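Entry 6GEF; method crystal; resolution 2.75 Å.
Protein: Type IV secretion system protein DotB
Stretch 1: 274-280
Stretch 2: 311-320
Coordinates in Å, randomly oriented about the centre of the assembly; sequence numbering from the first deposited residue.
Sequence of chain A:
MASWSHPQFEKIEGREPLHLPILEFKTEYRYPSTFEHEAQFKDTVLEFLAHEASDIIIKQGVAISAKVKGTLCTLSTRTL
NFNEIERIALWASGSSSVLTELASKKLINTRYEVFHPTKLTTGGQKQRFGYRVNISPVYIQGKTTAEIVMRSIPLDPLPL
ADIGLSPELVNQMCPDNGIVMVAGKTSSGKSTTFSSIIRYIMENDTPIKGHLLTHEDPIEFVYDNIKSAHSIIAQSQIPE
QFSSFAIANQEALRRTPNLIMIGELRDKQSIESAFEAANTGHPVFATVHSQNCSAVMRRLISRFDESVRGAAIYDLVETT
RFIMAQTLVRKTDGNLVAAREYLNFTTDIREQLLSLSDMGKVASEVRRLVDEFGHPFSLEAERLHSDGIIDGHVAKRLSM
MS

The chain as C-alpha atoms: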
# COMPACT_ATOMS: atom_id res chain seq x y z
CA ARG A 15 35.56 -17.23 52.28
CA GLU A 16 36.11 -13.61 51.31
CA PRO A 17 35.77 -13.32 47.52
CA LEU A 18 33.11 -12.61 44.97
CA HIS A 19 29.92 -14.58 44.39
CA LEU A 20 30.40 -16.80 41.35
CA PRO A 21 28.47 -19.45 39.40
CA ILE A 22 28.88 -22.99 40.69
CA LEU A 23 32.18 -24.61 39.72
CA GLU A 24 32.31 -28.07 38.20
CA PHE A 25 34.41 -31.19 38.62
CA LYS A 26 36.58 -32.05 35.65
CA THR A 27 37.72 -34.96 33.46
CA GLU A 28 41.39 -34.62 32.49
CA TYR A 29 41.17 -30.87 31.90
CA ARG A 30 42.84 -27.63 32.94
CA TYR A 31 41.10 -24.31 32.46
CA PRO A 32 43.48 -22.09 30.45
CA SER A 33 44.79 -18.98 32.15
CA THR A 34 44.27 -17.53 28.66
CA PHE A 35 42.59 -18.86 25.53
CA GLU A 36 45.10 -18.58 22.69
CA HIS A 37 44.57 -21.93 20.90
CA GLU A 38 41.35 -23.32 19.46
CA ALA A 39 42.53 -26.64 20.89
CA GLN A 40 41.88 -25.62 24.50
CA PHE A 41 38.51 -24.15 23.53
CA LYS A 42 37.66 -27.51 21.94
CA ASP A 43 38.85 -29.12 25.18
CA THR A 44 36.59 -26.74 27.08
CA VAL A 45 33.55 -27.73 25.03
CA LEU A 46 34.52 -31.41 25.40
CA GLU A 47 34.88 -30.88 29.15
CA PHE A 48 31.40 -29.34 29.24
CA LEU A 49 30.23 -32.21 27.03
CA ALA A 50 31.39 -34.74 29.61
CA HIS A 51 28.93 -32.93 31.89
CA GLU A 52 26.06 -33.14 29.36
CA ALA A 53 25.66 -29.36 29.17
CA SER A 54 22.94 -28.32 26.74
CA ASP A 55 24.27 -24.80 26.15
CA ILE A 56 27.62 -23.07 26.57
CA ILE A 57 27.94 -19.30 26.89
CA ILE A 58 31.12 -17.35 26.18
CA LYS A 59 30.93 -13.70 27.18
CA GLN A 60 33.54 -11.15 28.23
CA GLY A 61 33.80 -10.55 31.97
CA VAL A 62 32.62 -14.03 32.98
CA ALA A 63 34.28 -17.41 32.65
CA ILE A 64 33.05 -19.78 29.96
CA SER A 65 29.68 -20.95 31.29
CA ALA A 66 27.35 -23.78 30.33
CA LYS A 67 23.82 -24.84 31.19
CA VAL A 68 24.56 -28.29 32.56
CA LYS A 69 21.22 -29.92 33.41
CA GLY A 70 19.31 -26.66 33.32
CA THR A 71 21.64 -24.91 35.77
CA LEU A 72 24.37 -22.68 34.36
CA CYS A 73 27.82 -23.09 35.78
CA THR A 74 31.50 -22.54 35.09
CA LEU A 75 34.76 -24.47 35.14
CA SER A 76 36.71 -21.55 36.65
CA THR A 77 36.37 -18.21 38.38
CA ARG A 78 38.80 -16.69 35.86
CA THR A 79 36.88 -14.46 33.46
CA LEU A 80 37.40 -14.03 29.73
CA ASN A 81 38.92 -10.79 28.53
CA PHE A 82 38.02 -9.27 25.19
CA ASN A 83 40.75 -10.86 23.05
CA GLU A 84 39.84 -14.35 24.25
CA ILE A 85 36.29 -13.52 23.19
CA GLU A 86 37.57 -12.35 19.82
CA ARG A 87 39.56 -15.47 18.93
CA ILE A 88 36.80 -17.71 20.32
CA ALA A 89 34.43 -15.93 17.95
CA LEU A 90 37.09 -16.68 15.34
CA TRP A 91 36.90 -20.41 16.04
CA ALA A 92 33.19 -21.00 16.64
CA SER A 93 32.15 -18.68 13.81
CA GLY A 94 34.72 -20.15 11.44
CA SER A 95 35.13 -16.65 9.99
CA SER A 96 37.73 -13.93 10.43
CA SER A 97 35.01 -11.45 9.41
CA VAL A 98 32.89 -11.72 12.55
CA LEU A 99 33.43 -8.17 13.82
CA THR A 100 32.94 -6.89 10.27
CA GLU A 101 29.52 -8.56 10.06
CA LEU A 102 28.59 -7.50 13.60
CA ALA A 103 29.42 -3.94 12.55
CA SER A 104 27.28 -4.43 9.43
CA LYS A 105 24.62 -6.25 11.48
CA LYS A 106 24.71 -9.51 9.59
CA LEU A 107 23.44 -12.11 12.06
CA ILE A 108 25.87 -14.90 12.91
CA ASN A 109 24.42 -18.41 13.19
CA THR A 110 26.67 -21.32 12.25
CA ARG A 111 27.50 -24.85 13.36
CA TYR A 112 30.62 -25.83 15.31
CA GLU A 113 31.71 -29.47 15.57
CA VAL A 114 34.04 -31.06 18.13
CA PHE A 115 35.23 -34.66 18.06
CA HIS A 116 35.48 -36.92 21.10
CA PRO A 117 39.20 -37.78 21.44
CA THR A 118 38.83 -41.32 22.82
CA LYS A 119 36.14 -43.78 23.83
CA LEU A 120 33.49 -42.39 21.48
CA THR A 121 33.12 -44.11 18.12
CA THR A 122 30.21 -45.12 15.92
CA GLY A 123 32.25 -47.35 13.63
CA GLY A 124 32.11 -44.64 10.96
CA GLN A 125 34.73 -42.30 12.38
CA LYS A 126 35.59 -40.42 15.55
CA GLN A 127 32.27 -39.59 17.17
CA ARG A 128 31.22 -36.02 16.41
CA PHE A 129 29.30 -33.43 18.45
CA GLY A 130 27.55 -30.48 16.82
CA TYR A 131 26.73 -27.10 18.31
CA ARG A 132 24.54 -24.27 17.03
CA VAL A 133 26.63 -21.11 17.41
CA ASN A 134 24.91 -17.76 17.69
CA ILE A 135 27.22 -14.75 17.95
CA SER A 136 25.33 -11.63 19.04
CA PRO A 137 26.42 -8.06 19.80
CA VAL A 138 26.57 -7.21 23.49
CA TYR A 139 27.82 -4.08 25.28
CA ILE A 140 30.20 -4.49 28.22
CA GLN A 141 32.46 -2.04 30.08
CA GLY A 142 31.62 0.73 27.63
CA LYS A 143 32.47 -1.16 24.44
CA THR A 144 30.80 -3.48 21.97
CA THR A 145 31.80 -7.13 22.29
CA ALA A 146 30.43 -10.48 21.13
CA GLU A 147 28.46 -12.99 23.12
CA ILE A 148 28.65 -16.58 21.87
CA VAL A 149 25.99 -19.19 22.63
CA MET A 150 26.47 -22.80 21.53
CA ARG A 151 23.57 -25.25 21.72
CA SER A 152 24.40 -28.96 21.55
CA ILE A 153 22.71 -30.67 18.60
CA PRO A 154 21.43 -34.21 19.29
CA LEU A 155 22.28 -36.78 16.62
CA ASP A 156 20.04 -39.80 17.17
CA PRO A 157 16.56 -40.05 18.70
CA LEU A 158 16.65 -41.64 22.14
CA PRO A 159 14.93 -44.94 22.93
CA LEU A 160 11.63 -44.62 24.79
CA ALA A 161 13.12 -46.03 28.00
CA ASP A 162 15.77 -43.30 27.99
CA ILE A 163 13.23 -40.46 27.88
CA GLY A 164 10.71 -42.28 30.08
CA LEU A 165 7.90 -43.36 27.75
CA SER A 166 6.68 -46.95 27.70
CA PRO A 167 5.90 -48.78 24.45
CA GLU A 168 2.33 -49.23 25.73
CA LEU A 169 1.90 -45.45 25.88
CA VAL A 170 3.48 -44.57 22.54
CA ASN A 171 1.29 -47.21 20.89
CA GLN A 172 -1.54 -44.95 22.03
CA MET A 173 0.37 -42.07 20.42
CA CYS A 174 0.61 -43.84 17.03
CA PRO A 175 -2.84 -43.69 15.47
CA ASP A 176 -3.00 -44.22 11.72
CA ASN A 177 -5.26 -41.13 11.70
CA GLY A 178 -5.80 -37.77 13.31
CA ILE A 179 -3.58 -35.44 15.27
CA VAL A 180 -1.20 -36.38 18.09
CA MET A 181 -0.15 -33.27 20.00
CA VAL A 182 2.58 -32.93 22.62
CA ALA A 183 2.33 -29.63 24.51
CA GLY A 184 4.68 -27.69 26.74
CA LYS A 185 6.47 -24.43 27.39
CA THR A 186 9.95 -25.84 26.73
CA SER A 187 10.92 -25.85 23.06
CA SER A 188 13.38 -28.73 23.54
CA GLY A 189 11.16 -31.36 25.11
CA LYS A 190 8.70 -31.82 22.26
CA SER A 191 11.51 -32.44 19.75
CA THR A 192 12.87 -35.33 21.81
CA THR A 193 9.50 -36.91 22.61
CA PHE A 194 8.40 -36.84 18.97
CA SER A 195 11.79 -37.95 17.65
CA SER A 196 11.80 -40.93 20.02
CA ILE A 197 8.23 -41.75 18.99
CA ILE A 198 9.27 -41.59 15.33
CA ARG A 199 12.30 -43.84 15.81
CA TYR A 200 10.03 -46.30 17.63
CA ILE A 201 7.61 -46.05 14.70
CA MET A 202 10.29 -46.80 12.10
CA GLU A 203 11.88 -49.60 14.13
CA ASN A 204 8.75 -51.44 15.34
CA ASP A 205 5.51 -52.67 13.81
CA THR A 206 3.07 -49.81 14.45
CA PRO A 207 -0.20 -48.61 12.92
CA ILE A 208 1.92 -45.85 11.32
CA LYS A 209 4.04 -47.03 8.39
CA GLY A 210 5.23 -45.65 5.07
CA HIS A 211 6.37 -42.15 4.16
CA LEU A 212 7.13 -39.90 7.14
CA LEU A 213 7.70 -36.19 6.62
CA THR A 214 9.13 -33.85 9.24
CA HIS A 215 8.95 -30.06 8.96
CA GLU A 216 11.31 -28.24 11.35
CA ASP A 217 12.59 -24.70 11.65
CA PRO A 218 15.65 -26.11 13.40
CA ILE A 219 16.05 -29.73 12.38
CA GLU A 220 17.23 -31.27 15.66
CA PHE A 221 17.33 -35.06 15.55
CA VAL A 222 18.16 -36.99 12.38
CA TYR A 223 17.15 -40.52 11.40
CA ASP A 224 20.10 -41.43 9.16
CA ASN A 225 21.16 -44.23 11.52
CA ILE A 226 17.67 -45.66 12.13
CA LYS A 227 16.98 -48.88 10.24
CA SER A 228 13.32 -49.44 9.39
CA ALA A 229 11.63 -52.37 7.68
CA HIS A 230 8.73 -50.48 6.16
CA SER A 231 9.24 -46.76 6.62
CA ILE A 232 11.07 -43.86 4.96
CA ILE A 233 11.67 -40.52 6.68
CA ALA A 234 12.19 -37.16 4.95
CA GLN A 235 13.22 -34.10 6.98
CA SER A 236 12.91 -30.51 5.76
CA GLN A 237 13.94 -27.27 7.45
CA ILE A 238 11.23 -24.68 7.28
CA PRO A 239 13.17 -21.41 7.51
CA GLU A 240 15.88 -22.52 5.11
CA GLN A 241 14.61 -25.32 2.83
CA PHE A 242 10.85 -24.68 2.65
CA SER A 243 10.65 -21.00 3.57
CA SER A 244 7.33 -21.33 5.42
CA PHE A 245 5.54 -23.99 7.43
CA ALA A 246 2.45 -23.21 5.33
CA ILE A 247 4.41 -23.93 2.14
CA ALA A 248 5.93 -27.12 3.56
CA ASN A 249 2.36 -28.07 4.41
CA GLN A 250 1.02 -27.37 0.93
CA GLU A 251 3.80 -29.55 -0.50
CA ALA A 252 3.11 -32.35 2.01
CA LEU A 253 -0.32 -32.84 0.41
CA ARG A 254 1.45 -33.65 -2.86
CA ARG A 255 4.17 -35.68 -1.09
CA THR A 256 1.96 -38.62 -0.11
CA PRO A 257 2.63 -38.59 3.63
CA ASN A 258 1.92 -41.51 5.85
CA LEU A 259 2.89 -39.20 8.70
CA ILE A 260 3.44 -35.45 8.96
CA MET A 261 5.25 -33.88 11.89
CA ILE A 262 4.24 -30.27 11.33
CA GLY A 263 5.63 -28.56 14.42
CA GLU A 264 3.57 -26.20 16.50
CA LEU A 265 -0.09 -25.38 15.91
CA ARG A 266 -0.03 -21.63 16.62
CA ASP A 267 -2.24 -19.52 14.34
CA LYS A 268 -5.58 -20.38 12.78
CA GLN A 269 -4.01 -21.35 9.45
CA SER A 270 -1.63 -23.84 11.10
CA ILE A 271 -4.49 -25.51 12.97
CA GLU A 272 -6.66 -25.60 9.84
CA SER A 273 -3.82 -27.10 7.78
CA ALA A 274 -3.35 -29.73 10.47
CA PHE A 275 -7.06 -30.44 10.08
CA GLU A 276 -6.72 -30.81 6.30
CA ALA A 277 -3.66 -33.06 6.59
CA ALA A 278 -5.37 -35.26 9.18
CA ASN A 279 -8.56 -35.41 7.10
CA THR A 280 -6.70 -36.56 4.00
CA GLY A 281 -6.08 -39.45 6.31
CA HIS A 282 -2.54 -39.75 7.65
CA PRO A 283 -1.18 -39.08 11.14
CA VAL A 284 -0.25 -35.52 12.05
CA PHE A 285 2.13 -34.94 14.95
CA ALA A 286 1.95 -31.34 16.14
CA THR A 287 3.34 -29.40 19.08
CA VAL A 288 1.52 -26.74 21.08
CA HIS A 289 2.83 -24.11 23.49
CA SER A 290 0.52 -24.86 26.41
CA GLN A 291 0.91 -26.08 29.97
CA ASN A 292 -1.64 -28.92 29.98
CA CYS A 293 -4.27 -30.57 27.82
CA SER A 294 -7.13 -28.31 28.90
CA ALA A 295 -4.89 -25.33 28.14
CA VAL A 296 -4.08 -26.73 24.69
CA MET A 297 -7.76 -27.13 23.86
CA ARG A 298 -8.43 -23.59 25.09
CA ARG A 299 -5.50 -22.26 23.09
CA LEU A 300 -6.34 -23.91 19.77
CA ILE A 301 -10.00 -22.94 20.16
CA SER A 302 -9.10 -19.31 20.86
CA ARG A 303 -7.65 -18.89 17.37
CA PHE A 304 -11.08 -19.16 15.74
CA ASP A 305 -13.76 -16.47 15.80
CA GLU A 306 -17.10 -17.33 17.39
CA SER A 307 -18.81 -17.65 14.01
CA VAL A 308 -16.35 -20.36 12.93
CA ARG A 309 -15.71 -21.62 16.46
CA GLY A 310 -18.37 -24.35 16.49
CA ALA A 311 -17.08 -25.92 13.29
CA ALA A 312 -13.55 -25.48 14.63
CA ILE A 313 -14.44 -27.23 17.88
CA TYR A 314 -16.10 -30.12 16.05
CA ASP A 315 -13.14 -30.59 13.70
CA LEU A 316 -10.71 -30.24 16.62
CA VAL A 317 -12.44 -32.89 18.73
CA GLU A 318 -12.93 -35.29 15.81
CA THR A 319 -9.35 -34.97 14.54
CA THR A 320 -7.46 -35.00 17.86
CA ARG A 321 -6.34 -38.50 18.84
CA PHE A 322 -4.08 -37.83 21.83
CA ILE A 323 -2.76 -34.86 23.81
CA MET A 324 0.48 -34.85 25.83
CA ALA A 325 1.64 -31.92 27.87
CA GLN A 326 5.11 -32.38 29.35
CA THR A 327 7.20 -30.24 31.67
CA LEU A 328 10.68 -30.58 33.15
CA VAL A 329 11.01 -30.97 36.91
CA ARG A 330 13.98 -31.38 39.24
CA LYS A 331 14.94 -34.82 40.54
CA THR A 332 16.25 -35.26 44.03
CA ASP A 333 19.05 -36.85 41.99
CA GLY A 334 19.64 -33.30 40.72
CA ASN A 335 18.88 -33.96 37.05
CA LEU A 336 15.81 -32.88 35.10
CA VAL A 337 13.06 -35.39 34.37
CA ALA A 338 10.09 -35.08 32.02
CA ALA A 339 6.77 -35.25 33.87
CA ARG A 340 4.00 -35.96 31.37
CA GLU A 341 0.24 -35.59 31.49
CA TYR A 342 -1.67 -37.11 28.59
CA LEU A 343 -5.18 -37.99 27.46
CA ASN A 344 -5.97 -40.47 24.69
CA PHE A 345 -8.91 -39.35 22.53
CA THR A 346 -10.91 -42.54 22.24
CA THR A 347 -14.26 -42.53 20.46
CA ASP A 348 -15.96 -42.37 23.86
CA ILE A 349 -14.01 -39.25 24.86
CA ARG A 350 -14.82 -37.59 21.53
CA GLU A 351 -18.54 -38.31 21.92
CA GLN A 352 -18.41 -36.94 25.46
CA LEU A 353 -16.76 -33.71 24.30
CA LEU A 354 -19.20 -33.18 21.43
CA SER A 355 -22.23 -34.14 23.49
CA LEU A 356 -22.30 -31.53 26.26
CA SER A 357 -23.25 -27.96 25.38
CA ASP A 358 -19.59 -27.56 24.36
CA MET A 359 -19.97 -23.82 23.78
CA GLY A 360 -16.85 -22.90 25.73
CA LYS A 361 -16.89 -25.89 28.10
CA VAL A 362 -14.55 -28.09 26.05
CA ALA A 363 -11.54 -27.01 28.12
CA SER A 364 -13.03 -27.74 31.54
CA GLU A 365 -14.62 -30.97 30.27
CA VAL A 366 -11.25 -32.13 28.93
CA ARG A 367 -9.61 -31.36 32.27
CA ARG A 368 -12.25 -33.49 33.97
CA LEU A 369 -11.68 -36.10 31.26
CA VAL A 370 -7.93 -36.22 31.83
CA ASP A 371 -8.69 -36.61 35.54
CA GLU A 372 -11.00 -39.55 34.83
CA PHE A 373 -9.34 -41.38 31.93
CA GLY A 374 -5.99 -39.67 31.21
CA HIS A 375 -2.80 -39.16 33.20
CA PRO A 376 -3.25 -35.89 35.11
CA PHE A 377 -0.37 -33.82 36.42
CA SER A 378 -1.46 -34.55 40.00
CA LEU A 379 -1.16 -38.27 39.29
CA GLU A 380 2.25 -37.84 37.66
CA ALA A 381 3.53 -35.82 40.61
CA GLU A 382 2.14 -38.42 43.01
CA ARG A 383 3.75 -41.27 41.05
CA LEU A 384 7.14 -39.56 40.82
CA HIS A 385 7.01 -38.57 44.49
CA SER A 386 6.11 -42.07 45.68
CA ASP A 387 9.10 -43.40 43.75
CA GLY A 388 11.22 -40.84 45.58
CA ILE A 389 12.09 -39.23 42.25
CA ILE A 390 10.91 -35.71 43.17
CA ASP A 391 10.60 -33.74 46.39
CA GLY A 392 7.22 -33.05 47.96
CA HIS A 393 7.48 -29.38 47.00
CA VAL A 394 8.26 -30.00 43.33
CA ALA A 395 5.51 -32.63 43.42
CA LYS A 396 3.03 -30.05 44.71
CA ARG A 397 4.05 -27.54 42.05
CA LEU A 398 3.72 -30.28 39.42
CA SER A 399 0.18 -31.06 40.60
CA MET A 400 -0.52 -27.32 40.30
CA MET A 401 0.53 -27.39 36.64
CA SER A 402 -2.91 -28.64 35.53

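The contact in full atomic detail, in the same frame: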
# COMPACT_ATOMS: atom_id res chain seq x y z
N ALA A 274 -3.35 -28.46 9.73
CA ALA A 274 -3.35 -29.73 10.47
C ALA A 274 -4.65 -30.49 10.25
O ALA A 274 -4.65 -31.69 10.04
CB ALA A 274 -3.10 -29.47 11.95
N PHE A 275 -5.78 -29.79 10.33
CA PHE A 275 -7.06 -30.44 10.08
C PHE A 275 -7.11 -31.06 8.70
O PHE A 275 -7.55 -32.20 8.53
CB PHE A 275 -8.21 -29.43 10.29
CG PHE A 275 -8.51 -29.14 11.71
CD1 PHE A 275 -8.10 -30.02 12.73
CD2 PHE A 275 -9.20 -28.00 12.07
CE1 PHE A 275 -8.37 -29.74 14.06
CE2 PHE A 275 -9.47 -27.72 13.41
CZ PHE A 275 -9.06 -28.58 14.39
N GLU A 276 -6.71 -30.31 7.68
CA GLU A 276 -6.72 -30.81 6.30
C GLU A 276 -5.81 -32.04 6.16
O GLU A 276 -6.22 -33.05 5.60
CB GLU A 276 -6.33 -29.72 5.32
CG GLU A 276 -6.19 -30.18 3.89
CD GLU A 276 -5.85 -29.07 2.90
OE1 GLU A 276 -5.94 -29.30 1.67
OE2 GLU A 276 -5.40 -27.96 3.29
N ALA A 277 -4.59 -31.94 6.65
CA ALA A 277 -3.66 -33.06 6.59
C ALA A 277 -4.24 -34.30 7.28
O ALA A 277 -4.26 -35.39 6.70
CB ALA A 277 -2.32 -32.69 7.23
N ALA A 278 -4.75 -34.14 8.48
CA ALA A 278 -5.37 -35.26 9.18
C ALA A 278 -6.54 -35.85 8.40
O ALA A 278 -6.70 -37.07 8.35
CB ALA A 278 -5.81 -34.84 10.59
N ASN A 279 -7.32 -34.99 7.78
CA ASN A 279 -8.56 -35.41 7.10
C ASN A 279 -8.33 -35.97 5.72
O ASN A 279 -9.23 -36.60 5.18
CB ASN A 279 -9.57 -34.27 7.07
CG ASN A 279 -10.31 -34.11 8.41
OD1 ASN A 279 -10.52 -35.06 9.14
ND2 ASN A 279 -10.69 -32.91 8.74
N THR A 280 -7.16 -35.76 5.14
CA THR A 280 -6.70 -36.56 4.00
C THR A 280 -6.22 -37.96 4.41
O THR A 280 -6.15 -38.83 3.58
CB THR A 280 -5.62 -35.86 3.22
OG1 THR A 280 -4.40 -35.89 3.95
CG2 THR A 280 -6.04 -34.41 2.93
N ALA A 311 -17.74 -25.06 14.28
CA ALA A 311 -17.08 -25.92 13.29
C ALA A 311 -15.66 -26.25 13.75
O ALA A 311 -15.23 -27.41 13.66
CB ALA A 311 -17.06 -25.24 11.93
N ALA A 312 -14.92 -25.26 14.22
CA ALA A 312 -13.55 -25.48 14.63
C ALA A 312 -13.48 -26.43 15.81
O ALA A 312 -12.55 -27.25 15.92
CB ALA A 312 -12.84 -24.16 14.93
N ILE A 313 -14.41 -26.32 16.75
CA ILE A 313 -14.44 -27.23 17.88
C ILE A 313 -14.76 -28.64 17.43
O ILE A 313 -14.15 -29.60 17.90
CB ILE A 313 -15.43 -26.71 18.97
CG1 ILE A 313 -14.85 -25.47 19.63
CG2 ILE A 313 -15.69 -27.76 20.01
CD1 ILE A 313 -15.78 -24.80 20.58
N TYR A 314 -15.74 -28.80 16.56
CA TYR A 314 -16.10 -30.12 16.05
C TYR A 314 -14.90 -30.78 15.34
O TYR A 314 -14.49 -31.89 15.69
CB TYR A 314 -17.29 -30.04 15.13
CG TYR A 314 -17.72 -31.38 14.58
CD1 TYR A 314 -17.05 -31.98 13.53
CD2 TYR A 314 -18.84 -32.03 15.08
CE1 TYR A 314 -17.45 -33.20 13.02
CE2 TYR A 314 -19.25 -33.25 14.60
CZ TYR A 314 -18.54 -33.83 13.56
OH TYR A 314 -18.93 -35.05 13.04
N ASP A 315 -14.33 -30.08 14.36
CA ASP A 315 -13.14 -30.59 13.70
C ASP A 315 -12.03 -30.92 14.71
O ASP A 315 -11.39 -31.96 14.61
CB ASP A 315 -12.63 -29.57 12.66
CG ASP A 315 -13.24 -29.78 11.30
OD1 ASP A 315 -13.61 -30.92 10.98
OD2 ASP A 315 -13.36 -28.83 10.52
N LEU A 316 -11.82 -30.04 15.67
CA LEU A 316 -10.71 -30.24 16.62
C LEU A 316 -10.93 -31.47 17.48
O LEU A 316 -9.98 -32.21 17.74
CB LEU A 316 -10.54 -28.99 17.48
CG LEU A 316 -9.41 -29.01 18.48
CD1 LEU A 316 -9.71 -30.03 19.53
CD2 LEU A 316 -8.10 -29.30 17.80
N VAL A 317 -12.15 -31.71 17.93
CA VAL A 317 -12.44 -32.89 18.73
C VAL A 317 -12.34 -34.15 17.87
O VAL A 317 -11.81 -35.17 18.31
CB VAL A 317 -13.81 -32.77 19.42
CG1 VAL A 317 -14.17 -34.05 20.13
CG2 VAL A 317 -13.79 -31.62 20.41
N GLU A 318 -12.90 -34.11 16.65
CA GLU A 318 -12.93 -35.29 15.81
C GLU A 318 -11.56 -35.68 15.25
O GLU A 318 -11.35 -36.84 14.92
CB GLU A 318 -13.93 -35.10 14.67
CG GLU A 318 -15.38 -35.23 15.09
CD GLU A 318 -15.95 -36.62 14.87
OE1 GLU A 318 -16.07 -37.37 15.88
OE2 GLU A 318 -16.29 -36.92 13.70
N THR A 319 -10.65 -34.73 15.14
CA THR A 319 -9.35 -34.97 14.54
C THR A 319 -8.26 -35.23 15.58
O THR A 319 -7.27 -35.91 15.28
CB THR A 319 -8.91 -33.78 13.67
OG1 THR A 319 -10.02 -33.35 12.88
CG2 THR A 319 -7.79 -34.16 12.77
N THR A 320 -8.42 -34.72 16.80
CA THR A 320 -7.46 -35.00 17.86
C THR A 320 -7.56 -36.46 18.28
O THR A 320 -8.65 -36.99 18.47
CB THR A 320 -7.74 -34.10 19.06
OG1 THR A 320 -7.78 -32.72 18.63
CG2 THR A 320 -6.64 -34.27 20.10

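This is a small helix-to-helix packing contact in which one aromatic side chain, Phe275, plugs into the surface of the second helix, with no hydrogen bond crossing between the two stretches. The helix axes approach to 10.5 Å and their N-to-C directions diverge by 48°; together the two sides bury 299 Å². Phe275 supplies the largest share. Its CA-to-CB bond points toward the second helix, and with chi1 in the m well its ring sits as a knob among Ala312, Asp315, Leu316 and Thr319, residues at i, i+3, i+4 and i+7 that line one side of the helix. Asp315 covers one face of the ring: its CB lies 3.9 Å from the centroid of the Phe275 ring, 19° off the normal, a CH-pi contact made by the methylene rather than the carboxylate. The tip of the ring reaches the backbone, with Phe275 CZ 3.2 Å from Leu316 CA and 3.5 Å from Leu316 CB, a close approach, the first being shorter than a usual carbon-carbon contact. Phe275 CE2 also lies 4.0 Å from Ala312 O, which is already engaged by Leu316 N within its own helix.

One turn further along, the backbones come nearest, Ala278 CA to Thr319 CA being 6.7 Å. The short side chain of Ala278 points toward Thr319, whose methyl meets it at close range: Ala278 CB to Thr319 CG2 is 3.0 Å, very short for two carbons. Thr319 turns its hydroxyl back to its own helix, where OG1 donates to Asp315 O at 2.6 Å; Phe275 CD1 stands 3.8 Å from that same Thr319 OG1 without bonding to it. Asn279, at the exposed margin, adds only loose polar proximity: its ND2 is 4.2 Å from Asp315 OD1 and its OD1 4.1 Å from Thr319 OG1, both too long for hydrogen bonds.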